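Local structure of cell division control protein Cdc48 (Mycobacterium smegmatis, 5E7P) at residues A[582-587]-A[623-628]; A[111-116]-A[178-183]; A[522-527]-A[649-654]; A[565-570]-A[608-613]. The protein is a AAA family ATPase that binds ADP at two sites and probably binds and hydrolyses ATP. One frame throughout, in Å; residues are numbered along the deposited sequence.

In the fold
Interaction 2 comes first along the chain and stands apart. It lies in a separate mixed sheet; centre to centre it is about 40 to 46 Å from the other three. Interactions 1, 3 and 4 belong to the second AAA module. Interactions 1 and 3 lie in one parallel sheet, with centres about 13 Å apart. Strands 623-629 and 521-525 are neighbours there, and G627 bonds to both V522 and L524. Interaction 4 joins two helices against this sheet, touching interaction 1 through L570 and L610. Segments of interactions 1 and 4 alternate along the chain, and both fall between the two segments of interaction 3. Interactions 1 and 3 lie near the bound ADP; interaction 4 packs helices on the same sheet farther from it.

Interaction 1: A[582-587]-A[623-628]; sequences VFLDEI and VVVLGA
V582 and L584 pair with V625 and G627 on two parallel strands inside the sheet. The backbone ladder is tight from V582 to L626. L626 N gives an almost straight bond to V582 O (2.7 Å, 178°), and L584 N bonds to L626 O at 2.8 Å. It is slacker at A628, whose N reaches L584 O at 3.1 Å from above the carbonyl plane.

The packed part lies on both faces of this ladder. CG of F583 is anti to the backbone N (chi1 -175°). This carries the ring along the sheet, its CE1 edge meeting L626 CD2 at 3.6 Å and A628 CB at 3.7 Å. V582 meets V625 on the other face, CB to CB at 4.2 Å. L584 CD1 lies against V625 CG2, and helices 563-576 and 602-617 cover this face.

The loose part is D585 with A628, and the partly exposed E586. D585 OD1 rests on A628 CB and bonds weakly to T533 of the ADP site. I587 N is the exception, bonding to A628 O at 3.0 Å. D585 and E586 match the D-E ending of the Walker B motif; D585 lies near the ADP site, while E586 is turned to K551.

Interaction 2: A[111-116]-A[178-183]; sequences RSVTVS and LTVTAV
S112 O comes within 3.6 Å of V183 CA on the antiparallel partner strand, just before the first pair, V113 with V183. That pair is non-hydrogen-bonded. The CG1 of V113 is anti to the backbone N (chi1 173°) and touches V180 CG1 at 4.0 Å. Its CG2 lies near V183 CG1.

T114 is the centre of the contact. Its N bonds to A182 O at 2.8 Å. Its O takes the N-H of T181 at 2.9 Å and a weak, longer bond from A182 N. T181 OG1 makes a further weak bond to this same O. Two residues therefore face one, which is a classic beta bulge. T181 carries the kink, with a helix-like psi of -18°. The CG2 of T114 packs against T181 OG1, while its CB sits opposite A182 CB.

After the bulge the register has shifted by one, and V115 pairs with V180. The CA of V115 lies 3.2 Å from T179 O in a CA-H...O contact, and its CG2 approaches L178 CD1 on the buried face. S116 closes the ladder. Its N bonds to T179 O at 2.8 Å, and its O accepts T179 N. Its CB touches T181 CG2 at 3.6 Å on the more exposed face.

The two strands are the inner pair of a four-stranded mixed sheet. Strand 196-199 flanks 112-116, and 144-146 flanks 177-184. V189 touches V113 and V183, M139 covers V180 and V183, and W199 packs on V115 and L178.

Interaction 3: A[522-527]-A[649-654]; sequences VLLYGP and VFVEPP
Parallel strand pairing at the edge of the second AAA sheet brings L524 and Y525 against V649 and F650. Strand 645-650 is outermost in this chain, and 521-525 is its neighbour. Three backbone bonds join them. V649 N bonds to L523 O at 3.0 Å, Y525 N to V649 O at 3.1 Å, and V651 N to Y525 O at 2.9 Å.

The aliphatic face is held by L524. Its CD1 touches V649 CG1 at 3.6 Å and V651 CG2 at 3.8 Å, and helix 491-506 covers this side.

The aromatic face is different. CG of Y525 sits between its backbone N and carbonyl carbon (chi1 60°), and the ring lies over the neighbouring strand. V649 O and F650 CA lie over one face of that ring. F650 CA makes a CH-pi contact, 4.1 Å from the Y525 ring centroid. The two rings are nearly parallel, at 25°, but slid apart, so they barely overlap. The F650 ring turns its edge to Y525 O, with CD1 3.3 Å from it. F741 meets the Y525 ring edge-to-face.

Beyond the strands, P527 CD rests on V651 O at 3.4 Å, and helix 732-739 covers P527, F650 and P653. G526 and P527 open the Walker A P-loop, and P527 touches the bound ADP. This is the P-loop NTPase arrangement, in which a sheet strand runs directly into the phosphate-binding loop.

Interaction 4: A[565-570]-A[608-613]; sequences KAVREL and ASLLTE
V567 and R568 on one helix meet S609, L610 and E613 on a nearly parallel neighbour. The short helix axes approach to 9.3 Å at an angle of 13°. The buried surface is small, and a few side chains carry the contact.

The apolar contacts converge on one methyl. V567 CG1 is anti to the backbone N (chi1 168°) and points at the second helix. It lies 4.2 Å from L610 CD1 and 4.0 Å from E613 CG. The methyl rests among S609 and L610 of one turn and E613 of the next.

Mixed van der Waals contacts involve the polar atoms of S609 and E613. S609 OG lies 4.0 Å from V567 CG1. At the more exposed side R568 CG touches S609 OG at 3.3 Å, and it is 4.0 Å from E613 OE1.

The polar ends do not pair directly across these segments. R568 NE and E613 OE1 are 6.0 Å apart, and the guanidinium and carboxylate planes stand 77° apart. The arginine chain bends at chi3, and its NE makes a salt bridge to E564. S609 OG bonds to the same E564 OE2. E564, on the same helix as R568, thereby links it to S609 on the other. E613 OE2 has a long, weak ion pair with R575.

L570 and L610 both pack on L584 of the parallel sheet. Helix 602-617 belongs to the beta-alpha-beta crossover from strand 580-585 to 623-629. Parallel helices layered on a parallel sheet are characteristic of the P-loop NTPase core of AAA proteins.

Interaction 1: A[582-587]-A[623-628]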
loop_
_atom_site.group_PDB
_atom_site.type_symbol
_atom_site.label_atom_id
_atom_site.label_comp_id
_atom_site.label_asym_id
_atom_site.label_seq_id
_atom_site.Cartn_x
_atom_site.Cartn_y
_atom_site.Cartn_z
ATOM N N VAL A 582 -16.384 2.543 -4.164
ATOM C CA VAL A 582 -16.502 3.290 -2.922
ATOM C C VAL A 582 -16.830 2.332 -1.787
ATOM O O VAL A 582 -17.948 1.824 -1.693
ATOM C CB VAL A 582 -17.593 4.371 -3.011
ATOM C CG1 VAL A 582 -17.686 5.138 -1.700
ATOM C CG2 VAL A 582 -17.298 5.310 -4.153
ATOM N N PHE A 583 -15.846 2.081 -0.932
ATOM C CA PHE A 583 -16.013 1.144 0.171
ATOM C C PHE A 583 -16.288 1.880 1.483
ATOM O O PHE A 583 -15.405 2.527 2.043
ATOM C CB PHE A 583 -14.775 0.252 0.304
ATOM C CG PHE A 583 -14.909 -0.830 1.341
ATOM C CD1 PHE A 583 -16.158 -1.279 1.745
ATOM C CD2 PHE A 583 -13.784 -1.392 1.920
ATOM C CE1 PHE A 583 -16.282 -2.271 2.704
ATOM C CE2 PHE A 583 -13.900 -2.387 2.876
ATOM C CZ PHE A 583 -15.152 -2.827 3.271
ATOM N N LEU A 584 -17.525 1.770 1.960
ATOM C CA LEU A 584 -17.918 2.333 3.245
ATOM C C LEU A 584 -17.987 1.230 4.297
ATOM O O LEU A 584 -19.058 0.693 4.584
ATOM C CB LEU A 584 -19.275 3.031 3.127
ATOM C CG LEU A 584 -19.397 4.118 2.055
ATOM C CD1 LEU A 584 -20.829 4.633 1.967
ATOM C CD2 LEU A 584 -18.437 5.264 2.332
ATOM N N ASP A 585 -16.836 0.880 4.861
ATOM C CA ASP A 585 -16.789 -0.137 5.900
ATOM C C ASP A 585 -17.342 0.428 7.200
ATOM O O ASP A 585 -17.254 1.630 7.442
ATOM C CB ASP A 585 -15.365 -0.648 6.106
ATOM C CG ASP A 585 -15.322 -1.937 6.905
ATOM O OD1 ASP A 585 -16.376 -2.600 7.016
ATOM O OD2 ASP A 585 -14.239 -2.291 7.416
ATOM N N GLU A 586 -17.906 -0.449 8.025
ATOM C CA GLU A 586 -18.591 -0.055 9.254
ATOM C C GLU A 586 -19.598 1.057 8.971
ATOM O O GLU A 586 -19.592 2.107 9.614
ATOM C CB GLU A 586 -17.589 0.364 10.332
ATOM C CG GLU A 586 -18.120 0.215 11.749
ATOM C CD GLU A 586 -17.108 0.632 12.801
ATOM O OE1 GLU A 586 -17.447 0.584 14.004
ATOM O OE2 GLU A 586 -15.977 1.009 12.424
ATOM N N ILE A 587 -20.456 0.803 7.990
ATOM C CA ILE A 587 -21.434 1.774 7.511
ATOM C C ILE A 587 -22.460 2.142 8.591
ATOM O O ILE A 587 -23.112 3.181 8.510
ATOM C CB ILE A 587 -22.138 1.244 6.224
ATOM C CG1 ILE A 587 -23.067 2.296 5.608
ATOM C CG2 ILE A 587 -22.882 -0.050 6.510
ATOM C CD1 ILE A 587 -22.353 3.524 5.098
ATOM N N VAL A 623 -19.039 3.812 -11.388
ATOM C CA VAL A 623 -18.856 3.954 -9.946
ATOM C C VAL A 623 -19.777 3.011 -9.181
ATOM O O VAL A 623 -20.994 3.038 -9.361
ATOM C CB VAL A 623 -19.108 5.404 -9.466
ATOM C CG1 VAL A 623 -18.943 5.497 -7.959
ATOM C CG2 VAL A 623 -18.173 6.380 -10.166
ATOM N N VAL A 624 -19.191 2.175 -8.330
ATOM C CA VAL A 624 -19.968 1.290 -7.469
ATOM C C VAL A 624 -19.733 1.655 -6.008
ATOM O O VAL A 624 -18.604 1.933 -5.603
ATOM C CB VAL A 624 -19.594 -0.189 -7.676
ATOM C CG1 VAL A 624 -20.492 -1.088 -6.844
ATOM C CG2 VAL A 624 -19.700 -0.559 -9.135
ATOM N N VAL A 625 -20.806 1.665 -5.222
ATOM C CA VAL A 625 -20.695 1.923 -3.795
ATOM C C VAL A 625 -21.071 0.679 -2.995
ATOM O O VAL A 625 -22.101 0.054 -3.240
ATOM C CB VAL A 625 -21.563 3.129 -3.361
ATOM C CG1 VAL A 625 -22.994 2.985 -3.883
ATOM C CG2 VAL A 625 -21.535 3.296 -1.845
ATOM N N LEU A 626 -20.217 0.313 -2.045
ATOM C CA LEU A 626 -20.458 -0.858 -1.214
ATOM C C LEU A 626 -20.288 -0.522 0.263
ATOM O O LEU A 626 -19.254 0.001 0.676
ATOM C CB LEU A 626 -19.509 -1.992 -1.612
ATOM C CG LEU A 626 -19.653 -3.346 -0.914
ATOM C CD1 LEU A 626 -19.329 -4.473 -1.891
ATOM C CD2 LEU A 626 -18.760 -3.438 0.323
ATOM N N GLY A 627 -21.310 -0.833 1.054
ATOM C CA GLY A 627 -21.230 -0.688 2.494
ATOM C C GLY A 627 -21.119 -2.037 3.184
ATOM O O GLY A 627 -21.727 -3.020 2.748
ATOM N N ALA A 628 -20.341 -2.084 4.263
ATOM C CA ALA A 628 -20.175 -3.308 5.042
ATOM C C ALA A 628 -20.477 -3.067 6.515
ATOM O O ALA A 628 -20.171 -2.003 7.053
ATOM C CB ALA A 628 -18.770 -3.874 4.870
#

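Interaction 2: A[111-116]-A[178-183]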
loop_
_atom_site.group_PDB
_atom_site.type_symbol
_atom_site.label_atom_id
_atom_site.label_comp_id
_atom_site.label_asym_id
_atom_site.label_seq_id
_atom_site.Cartn_x
_atom_site.Cartn_y
_atom_site.Cartn_z
ATOM N N ARG A 111 9.119 8.391 8.911
ATOM C CA ARG A 111 9.089 9.814 8.622
ATOM C C ARG A 111 10.452 10.161 8.053
ATOM O O ARG A 111 10.561 10.848 7.039
ATOM C CB ARG A 111 8.818 10.634 9.883
ATOM C CG ARG A 111 7.446 10.407 10.487
ATOM C CD ARG A 111 7.197 11.341 11.663
ATOM N NE ARG A 111 6.079 10.881 12.486
ATOM C CZ ARG A 111 6.215 10.156 13.593
ATOM N NH1 ARG A 111 5.142 9.778 14.277
ATOM N NH2 ARG A 111 7.422 9.814 14.020
ATOM N N SER A 112 11.491 9.660 8.713
ATOM C CA SER A 112 12.858 9.853 8.246
ATOM C C SER A 112 13.724 8.658 8.614
ATOM O O SER A 112 13.395 7.897 9.520
ATOM C CB SER A 112 13.467 11.124 8.845
ATOM O OG SER A 112 13.795 10.938 10.210
ATOM N N VAL A 113 14.823 8.495 7.887
ATOM C CA VAL A 113 15.854 7.526 8.231
ATOM C C VAL A 113 17.203 8.171 7.960
ATOM O O VAL A 113 17.491 8.558 6.829
ATOM C CB VAL A 113 15.762 6.241 7.385
ATOM C CG1 VAL A 113 16.966 5.349 7.655
ATOM C CG2 VAL A 113 14.467 5.494 7.661
ATOM N N THR A 114 18.026 8.300 8.994
ATOM C CA THR A 114 19.351 8.880 8.822
ATOM C C THR A 114 20.405 7.786 8.705
ATOM O O THR A 114 20.489 6.902 9.554
ATOM C CB THR A 114 19.712 9.836 9.972
ATOM O OG1 THR A 114 18.713 10.857 10.078
ATOM C CG2 THR A 114 21.061 10.485 9.717
ATOM N N VAL A 115 21.197 7.846 7.642
ATOM C CA VAL A 115 22.232 6.850 7.407
ATOM C C VAL A 115 23.612 7.493 7.404
ATOM O O VAL A 115 23.745 8.701 7.201
ATOM C CB VAL A 115 22.017 6.121 6.066
ATOM C CG1 VAL A 115 20.695 5.368 6.075
ATOM C CG2 VAL A 115 22.065 7.109 4.910
ATOM N N SER A 116 24.637 6.681 7.630
ATOM C CA SER A 116 26.009 7.169 7.616
ATOM C C SER A 116 26.838 6.395 6.603
ATOM O O SER A 116 26.627 5.202 6.398
ATOM C CB SER A 116 26.639 7.051 9.004
ATOM O OG SER A 116 27.956 7.573 9.011
ATOM N N LEU A 178 26.149 0.906 4.431
ATOM C CA LEU A 178 25.880 2.056 5.281
ATOM C C LEU A 178 25.385 1.586 6.641
ATOM O O LEU A 178 25.083 0.408 6.826
ATOM C CB LEU A 178 24.822 2.949 4.637
ATOM C CG LEU A 178 25.044 3.322 3.172
ATOM C CD1 LEU A 178 23.816 4.016 2.610
ATOM C CD2 LEU A 178 26.278 4.200 3.021
ATOM N N THR A 179 25.307 2.510 7.593
ATOM C CA THR A 179 24.726 2.208 8.896
ATOM C C THR A 179 23.593 3.174 9.213
ATOM O O THR A 179 23.644 4.345 8.844
ATOM C CB THR A 179 25.773 2.241 10.032
ATOM O OG1 THR A 179 26.434 3.510 10.047
ATOM C CG2 THR A 179 26.804 1.137 9.844
ATOM N N VAL A 180 22.568 2.672 9.892
ATOM C CA VAL A 180 21.423 3.488 10.264
ATOM C C VAL A 180 21.666 4.139 11.621
ATOM O O VAL A 180 21.685 3.459 12.648
ATOM C CB VAL A 180 20.136 2.646 10.325
ATOM C CG1 VAL A 180 18.941 3.520 10.677
ATOM C CG2 VAL A 180 19.911 1.928 9.000
ATOM N N THR A 181 21.850 5.455 11.623
ATOM C CA THR A 181 22.149 6.180 12.854
ATOM C C THR A 181 20.889 6.681 13.551
ATOM O O THR A 181 20.923 7.015 14.736
ATOM C CB THR A 181 23.080 7.376 12.593
ATOM O OG1 THR A 181 22.337 8.441 11.989
ATOM C CG2 THR A 181 24.220 6.969 11.675
ATOM N N ALA A 182 19.783 6.726 12.814
ATOM C CA ALA A 182 18.518 7.211 13.361
ATOM C C ALA A 182 17.319 6.838 12.493
ATOM O O ALA A 182 17.411 6.794 11.265
ATOM C CB ALA A 182 18.571 8.720 13.551
ATOM N N VAL A 183 16.192 6.573 13.146
ATOM C CA VAL A 183 14.922 6.394 12.455
ATOM C C VAL A 183 13.841 7.213 13.154
ATOM O O VAL A 183 14.018 7.650 14.293
ATOM C CB VAL A 183 14.490 4.915 12.408
ATOM C CG1 VAL A 183 15.456 4.102 11.562
ATOM C CG2 VAL A 183 14.386 4.344 13.814
#

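Interaction 3: A[522-527]-A[649-654]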
loop_
_atom_site.group_PDB
_atom_site.type_symbol
_atom_site.label_atom_id
_atom_site.label_comp_id
_atom_site.label_asym_id
_atom_site.label_seq_id
_atom_site.Cartn_x
_atom_site.Cartn_y
_atom_site.Cartn_z
ATOM N N VAL A 522 -24.412 -1.862 -2.891
ATOM C CA VAL A 522 -24.327 -3.144 -2.209
ATOM C C VAL A 522 -24.152 -2.986 -0.702
ATOM O O VAL A 522 -23.281 -2.246 -0.243
ATOM C CB VAL A 522 -23.156 -3.979 -2.761
ATOM C CG1 VAL A 522 -23.023 -5.287 -1.992
ATOM C CG2 VAL A 522 -23.350 -4.240 -4.250
ATOM N N LEU A 523 -24.991 -3.678 0.064
ATOM C CA LEU A 523 -24.784 -3.790 1.503
ATOM C C LEU A 523 -24.299 -5.189 1.858
ATOM O O LEU A 523 -25.037 -6.165 1.745
ATOM C CB LEU A 523 -26.056 -3.472 2.286
ATOM C CG LEU A 523 -25.864 -3.637 3.799
ATOM C CD1 LEU A 523 -24.900 -2.595 4.341
ATOM C CD2 LEU A 523 -27.187 -3.595 4.547
ATOM N N LEU A 524 -23.045 -5.273 2.285
ATOM C CA LEU A 524 -22.436 -6.539 2.648
ATOM C C LEU A 524 -22.475 -6.685 4.166
ATOM O O LEU A 524 -21.964 -5.832 4.886
ATOM C CB LEU A 524 -20.993 -6.565 2.151
ATOM C CG LEU A 524 -20.294 -7.913 2.008
ATOM C CD1 LEU A 524 -21.039 -8.800 1.037
ATOM C CD2 LEU A 524 -18.885 -7.692 1.526
ATOM N N TYR A 525 -23.093 -7.753 4.657
ATOM C CA TYR A 525 -23.243 -7.928 6.099
ATOM C C TYR A 525 -23.137 -9.383 6.541
ATOM O O TYR A 525 -23.637 -10.292 5.876
ATOM C CB TYR A 525 -24.568 -7.326 6.584
ATOM C CG TYR A 525 -25.791 -7.952 5.951
ATOM C CD1 TYR A 525 -26.304 -7.462 4.755
ATOM C CD2 TYR A 525 -26.429 -9.031 6.545
ATOM C CE1 TYR A 525 -27.416 -8.032 4.172
ATOM C CE2 TYR A 525 -27.540 -9.605 5.970
ATOM C CZ TYR A 525 -28.030 -9.103 4.782
ATOM O OH TYR A 525 -29.140 -9.673 4.204
ATOM N N GLY A 526 -22.482 -9.592 7.676
ATOM C CA GLY A 526 -22.359 -10.916 8.254
ATOM C C GLY A 526 -21.772 -10.848 9.649
ATOM O O GLY A 526 -21.349 -9.780 10.090
ATOM N N PRO A 527 -21.747 -11.988 10.355
ATOM C CA PRO A 527 -21.144 -12.059 11.690
ATOM C C PRO A 527 -19.643 -11.808 11.614
ATOM O O PRO A 527 -19.045 -12.047 10.564
ATOM C CB PRO A 527 -21.428 -13.500 12.124
ATOM C CG PRO A 527 -21.615 -14.253 10.853
ATOM C CD PRO A 527 -22.252 -13.293 9.901
ATOM N N VAL A 649 -26.258 -8.461 0.311
ATOM C CA VAL A 649 -25.480 -9.692 0.273
ATOM C C VAL A 649 -25.133 -10.142 1.687
ATOM O O VAL A 649 -24.384 -9.471 2.399
ATOM C CB VAL A 649 -24.183 -9.530 -0.537
ATOM C CG1 VAL A 649 -23.442 -10.859 -0.615
ATOM C CG2 VAL A 649 -24.483 -9.000 -1.931
ATOM N N PHE A 650 -25.688 -11.280 2.090
ATOM C CA PHE A 650 -25.411 -11.842 3.406
ATOM C C PHE A 650 -24.244 -12.823 3.348
ATOM O O PHE A 650 -24.272 -13.792 2.590
ATOM C CB PHE A 650 -26.660 -12.524 3.976
ATOM C CG PHE A 650 -26.404 -13.310 5.232
ATOM C CD1 PHE A 650 -25.734 -12.739 6.301
ATOM C CD2 PHE A 650 -26.849 -14.615 5.349
ATOM C CE1 PHE A 650 -25.499 -13.462 7.455
ATOM C CE2 PHE A 650 -26.620 -15.342 6.503
ATOM C CZ PHE A 650 -25.945 -14.765 7.557
ATOM N N VAL A 651 -23.216 -12.554 4.146
ATOM C CA VAL A 651 -22.072 -13.448 4.249
ATOM C C VAL A 651 -22.304 -14.445 5.376
ATOM O O VAL A 651 -22.199 -14.103 6.557
ATOM C CB VAL A 651 -20.767 -12.669 4.512
ATOM C CG1 VAL A 651 -19.596 -13.628 4.677
ATOM C CG2 VAL A 651 -20.504 -11.679 3.385
ATOM N N GLU A 652 -22.634 -15.678 5.002
ATOM C CA GLU A 652 -22.878 -16.746 5.965
ATOM C C GLU A 652 -21.612 -17.086 6.738
ATOM O O GLU A 652 -20.505 -16.933 6.219
ATOM C CB GLU A 652 -23.376 -18.000 5.240
ATOM C CG GLU A 652 -24.794 -17.908 4.706
ATOM C CD GLU A 652 -25.820 -18.474 5.674
ATOM O OE1 GLU A 652 -25.416 -18.988 6.741
ATOM O OE2 GLU A 652 -27.030 -18.407 5.365
ATOM N N PRO A 653 -21.768 -17.545 7.988
ATOM C CA PRO A 653 -20.633 -18.138 8.697
ATOM C C PRO A 653 -20.254 -19.434 7.993
ATOM O O PRO A 653 -21.141 -20.127 7.493
ATOM C CB PRO A 653 -21.201 -18.431 10.087
ATOM C CG PRO A 653 -22.674 -18.533 9.887
ATOM C CD PRO A 653 -22.998 -17.555 8.798
ATOM N N PRO A 654 -18.954 -19.758 7.946
ATOM C CA PRO A 654 -18.485 -20.891 7.144
ATOM C C PRO A 654 -19.019 -22.239 7.632
ATOM O O PRO A 654 -18.770 -22.627 8.772
ATOM C CB PRO A 654 -16.964 -20.827 7.314
ATOM C CG PRO A 654 -16.763 -20.158 8.619
ATOM C CD PRO A 654 -17.866 -19.146 8.728
#

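Interaction 4: A[565-570]-A[608-613]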
loop_
_atom_site.group_PDB
_atom_site.type_symbol
_atom_site.label_atom_id
_atom_site.label_comp_id
_atom_site.label_asym_id
_atom_site.label_seq_id
_atom_site.Cartn_x
_atom_site.Cartn_y
_atom_site.Cartn_z
ATOM N N LYS A 565 -18.113 17.204 5.022
ATOM C CA LYS A 565 -17.301 17.547 3.859
ATOM C C LYS A 565 -16.402 16.387 3.443
ATOM O O LYS A 565 -16.024 16.272 2.279
ATOM C CB LYS A 565 -16.473 18.806 4.125
ATOM C CG LYS A 565 -17.301 20.078 4.192
ATOM C CD LYS A 565 -16.460 21.275 4.611
ATOM C CE LYS A 565 -17.312 22.526 4.743
ATOM N NZ LYS A 565 -16.513 23.684 5.225
ATOM N N ALA A 566 -16.061 15.528 4.397
ATOM C CA ALA A 566 -15.263 14.347 4.099
ATOM C C ALA A 566 -16.057 13.390 3.217
ATOM O O ALA A 566 -15.493 12.699 2.370
ATOM C CB ALA A 566 -14.830 13.656 5.384
ATOM N N VAL A 567 -17.370 13.354 3.429
ATOM C CA VAL A 567 -18.255 12.515 2.634
ATOM C C VAL A 567 -18.297 13.000 1.191
ATOM O O VAL A 567 -18.046 12.231 0.264
ATOM C CB VAL A 567 -19.688 12.498 3.204
ATOM C CG1 VAL A 567 -20.651 11.866 2.207
ATOM C CG2 VAL A 567 -19.723 11.760 4.533
ATOM N N ARG A 568 -18.615 14.279 1.009
ATOM C CA ARG A 568 -18.685 14.874 -0.320
ATOM C C ARG A 568 -17.338 14.787 -1.029
ATOM O O ARG A 568 -17.279 14.567 -2.237
ATOM C CB ARG A 568 -19.158 16.329 -0.242
ATOM C CG ARG A 568 -20.599 16.485 0.226
ATOM C CD ARG A 568 -21.116 17.905 0.034
ATOM N NE ARG A 568 -20.438 18.868 0.897
ATOM C CZ ARG A 568 -19.635 19.835 0.459
ATOM N NH1 ARG A 568 -19.407 19.975 -0.839
ATOM N NH2 ARG A 568 -19.063 20.665 1.323
ATOM N N GLU A 569 -16.261 14.947 -0.268
ATOM C CA GLU A 569 -14.912 14.823 -0.804
ATOM C C GLU A 569 -14.670 13.422 -1.357
ATOM O O GLU A 569 -14.231 13.258 -2.495
ATOM C CB GLU A 569 -13.887 15.128 0.284
ATOM C CG GLU A 569 -12.455 14.839 -0.112
ATOM C CD GLU A 569 -11.489 15.019 1.044
ATOM O OE1 GLU A 569 -11.748 15.879 1.912
ATOM O OE2 GLU A 569 -10.476 14.294 1.093
ATOM N N LEU A 570 -14.971 12.422 -0.535
ATOM C CA LEU A 570 -14.789 11.018 -0.886
ATOM C C LEU A 570 -15.484 10.655 -2.199
ATOM O O LEU A 570 -14.874 10.072 -3.096
ATOM C CB LEU A 570 -15.312 10.135 0.249
ATOM C CG LEU A 570 -15.489 8.638 -0.010
ATOM C CD1 LEU A 570 -14.154 7.975 -0.293
ATOM C CD2 LEU A 570 -16.168 7.985 1.182
ATOM N N ALA A 608 -27.640 12.908 5.705
ATOM C CA ALA A 608 -28.346 13.588 4.624
ATOM C C ALA A 608 -27.418 13.818 3.436
ATOM O O ALA A 608 -27.821 13.673 2.281
ATOM C CB ALA A 608 -28.931 14.907 5.108
ATOM N N SER A 609 -26.171 14.171 3.729
ATOM C CA SER A 609 -25.169 14.350 2.687
ATOM C C SER A 609 -24.859 13.008 2.035
ATOM O O SER A 609 -24.663 12.927 0.823
ATOM C CB SER A 609 -23.891 14.965 3.260
ATOM O OG SER A 609 -22.929 15.178 2.242
ATOM N N LEU A 610 -24.822 11.960 2.850
ATOM C CA LEU A 610 -24.557 10.613 2.358
ATOM C C LEU A 610 -25.646 10.158 1.387
ATOM O O LEU A 610 -25.351 9.667 0.295
ATOM C CB LEU A 610 -24.440 9.633 3.525
ATOM C CG LEU A 610 -23.995 8.216 3.172
ATOM C CD1 LEU A 610 -22.712 8.260 2.359
ATOM C CD2 LEU A 610 -23.807 7.388 4.435
ATOM N N LEU A 611 -26.903 10.336 1.786
ATOM C CA LEU A 611 -28.043 10.007 0.935
ATOM C C LEU A 611 -27.970 10.772 -0.382
ATOM O O LEU A 611 -28.246 10.221 -1.448
ATOM C CB LEU A 611 -29.357 10.331 1.651
ATOM C CG LEU A 611 -29.651 9.523 2.918
ATOM C CD1 LEU A 611 -30.906 10.030 3.610
ATOM C CD2 LEU A 611 -29.783 8.051 2.580
ATOM N N THR A 612 -27.589 12.044 -0.294
ATOM C CA THR A 612 -27.439 12.893 -1.468
ATOM C C THR A 612 -26.373 12.345 -2.408
ATOM O O THR A 612 -26.579 12.276 -3.619
ATOM C CB THR A 612 -27.069 14.343 -1.075
ATOM O OG1 THR A 612 -28.075 14.879 -0.206
ATOM C CG2 THR A 612 -26.947 15.223 -2.315
ATOM N N GLU A 613 -25.234 11.954 -1.843
ATOM C CA GLU A 613 -24.137 11.411 -2.636
ATOM C C GLU A 613 -24.498 10.056 -3.245
ATOM O O GLU A 613 -24.153 9.773 -4.394
ATOM C CB GLU A 613 -22.864 11.298 -1.796
ATOM C CG GLU A 613 -22.322 12.635 -1.318
ATOM C CD GLU A 613 -22.052 13.596 -2.460
ATOM O OE1 GLU A 613 -22.772 14.611 -2.570
ATOM O OE2 GLU A 613 -21.114 13.340 -3.245
#